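Pirin family protein (Acinetobacter baumannii, PDB 6D0P) catalyses the dioxygenation of quercetin as a quercetin 2,3-dioxygenase of the pirin family, using a metal ion, normally iron, held in a cupin domain. Local coordinates at the manganese (II) ion site. Coordinates in Å, arbitrary orientation; residue numbers count along the deposited sequence, not the author numbering.

The manganese (II) ion site. Residues 62, 64, 66, 108, 110, 127. With MN (manganese (II) ion), chain B.
This is the mononuclear metal centre of the N-terminal cupin fold of a pirin. Manganese occupies the site here, although iron is the cofactor assigned to this protein. The geometry is near octahedral. His64, His66, His108 and Glu110 form the typical cupin three-histidine, one-glutamate set, and two waters add to it.

Glu110 comes from strand 106-112. Its CB directs CG beside the backbone N and anti to the carbonyl carbon (chi1 -61°). Beyond CG the chain is extended, and the carboxylate is turned across it (chi3 -86°), which places OE1 at the metal. CD carries two oxygens. OE1 bonds MN at 2.2 Å. OE2 turns away from the ion, 3.8 Å from MN, so the carboxylate binds through one oxygen. OE2 lies 2.8 Å from the oxygen of water 1. Its syn lone pair also accepts a moderately bent hydrogen bond from Gln127 NE2 at 3.0 Å. Glu110 OE2 lies close to the plane of the Gln127 amide.

Gln127 reaches in from strand 121-131, across from the histidines. Its amide oxygen OE1 sits 2.8 Å from the oxygen of water 2. The amide thus links the carboxylate to a metal-bound water, and the two contacts probably hold the amide and the carboxylate in their orientation.

All three imidazoles bind MN tip-on through NE2. His66 lies opposite Glu110 OE1, His64 opposite water 1 and His108 opposite water 2. On the side of the ring away from the metal, His64 ND1 donates to the backbone carbonyl O of Gly62 at 2.8 Å. This bond is nearly straight (174° at the hydrogen) and lies in the ring plane. With the metal bond at NE2, it probably helps to fix the ring's rotation and may make NE2 a stronger donor to the metal.

The two waters are neighbours on the Gln127 side. They are the likely positions for substrate or dioxygen to replace. The site holds the catalytic metal of the dioxygenase.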
ATOM      1  N   GLY A  62      -8.534  11.182  12.865  1.00 21.77           N
ATOM      2  CA  GLY A  62      -8.883  12.535  12.589  1.00 23.12           C
ATOM      3  C   GLY A  62      -7.859  13.228  11.695  1.00 22.82           C
ATOM      4  O   GLY A  62      -6.856  12.634  11.248  1.00 21.02           O
ATOM      5  N   HIS A  64      -5.227  15.000   9.680  1.00 18.96           N
ATOM      6  CA  HIS A  64      -3.784  14.904   9.702  1.00 18.19           C
ATOM      7  C   HIS A  64      -3.256  15.277   8.311  1.00 17.66           C
ATOM      8  O   HIS A  64      -3.943  15.119   7.318  1.00 16.88           O
ATOM      9  CB  HIS A  64      -3.310  13.500  10.104  1.00 18.38           C
ATOM     10  CG  HIS A  64      -3.749  12.429   9.164  1.00 17.38           C
ATOM     11  ND1 HIS A  64      -4.990  11.840   9.258  1.00 17.14           N
ATOM     12  CD2 HIS A  64      -3.120  11.829   8.123  1.00 16.95           C
ATOM     13  CE1 HIS A  64      -5.114  10.929   8.310  1.00 16.46           C
ATOM     14  NE2 HIS A  64      -3.983  10.907   7.596  1.00 16.39           N
ATOM     15  N   HIS A  66      -0.334  15.293   5.051  1.00 16.10           N
ATOM     16  CA  HIS A  66       0.655  14.534   4.286  1.00 15.89           C
ATOM     17  C   HIS A  66       1.289  15.471   3.266  1.00 16.04           C
ATOM     18  O   HIS A  66       0.593  16.353   2.709  1.00 15.77           O
ATOM     19  CB  HIS A  66       0.060  13.343   3.511  1.00 16.48           C
ATOM     20  CG  HIS A  66      -0.561  12.277   4.342  1.00 16.37           C
ATOM     21  ND1 HIS A  66       0.190  11.495   5.203  1.00 17.49           N
ATOM     22  CD2 HIS A  66      -1.828  11.802   4.385  1.00 16.93           C
ATOM     23  CE1 HIS A  66      -0.614  10.609   5.786  1.00 18.46           C
ATOM     24  NE2 HIS A  66      -1.854  10.763   5.278  1.00 16.60           N
ATOM     25  N   HIS A 108      -6.425  15.600   5.738  1.00 15.94           N
ATOM     26  CA  HIS A 108      -7.595  14.747   5.612  1.00 16.16           C
ATOM     27  C   HIS A 108      -7.817  13.874   6.845  1.00 16.82           C
ATOM     28  O   HIS A 108      -6.967  13.738   7.736  1.00 16.00           O
ATOM     29  CB  HIS A 108      -7.501  13.952   4.301  1.00 16.27           C
ATOM     30  CG  HIS A 108      -6.608  12.755   4.306  1.00 15.64           C
ATOM     31  ND1 HIS A 108      -6.795  11.712   3.423  1.00 17.02           N
ATOM     32  CD2 HIS A 108      -5.587  12.388   5.109  1.00 15.77           C
ATOM     33  CE1 HIS A 108      -5.884  10.777   3.670  1.00 16.29           C
ATOM     34  NE2 HIS A 108      -5.148  11.166   4.697  1.00 15.33           N
ATOM     35  N   GLU A 110      -9.682   9.949   7.811  1.00 16.39           N
ATOM     36  CA  GLU A 110      -9.993   8.619   7.279  1.00 16.74           C
ATOM     37  C   GLU A 110     -10.737   7.856   8.379  1.00 16.63           C
ATOM     38  O   GLU A 110     -10.225   7.672   9.478  1.00 15.85           O
ATOM     39  CB  GLU A 110      -8.717   7.865   6.856  1.00 17.91           C
ATOM     40  CG  GLU A 110      -7.911   8.553   5.760  1.00 20.14           C
ATOM     41  CD  GLU A 110      -6.482   8.053   5.519  1.00 22.28           C
ATOM     42  OE1 GLU A 110      -5.523   8.534   6.214  1.00 21.26           O
ATOM     43  OE2 GLU A 110      -6.316   7.223   4.603  1.00 25.46           O
ATOM     44  N   GLN A 127      -2.794  -0.128   3.782  1.00 13.77           N
ATOM     45  CA  GLN A 127      -2.371   1.215   3.374  1.00 15.54           C
ATOM     46  C   GLN A 127      -0.876   1.157   3.032  1.00 14.33           C
ATOM     47  O   GLN A 127      -0.037   0.711   3.840  1.00 13.98           O
ATOM     48  CB  GLN A 127      -2.679   2.334   4.377  1.00 18.75           C
ATOM     49  CG  GLN A 127      -2.253   3.706   3.819  1.00 23.46           C
ATOM     50  CD  GLN A 127      -2.817   4.917   4.532  1.00 28.62           C
ATOM     51  OE1 GLN A 127      -2.080   5.662   5.198  1.00 28.34           O
ATOM     52  NE2 GLN A 127      -4.133   5.116   4.410  1.00 28.53           N
TER
HETATM   53 MN    MN B 303      -3.739   9.773   5.778  1.00 25.34          MN
HETATM   54  O   HOH W   1      -3.836   8.319   3.792  1.00 24.88           O
HETATM   55  O   HOH W   2      -2.591   8.027   6.541  1.00 23.58           O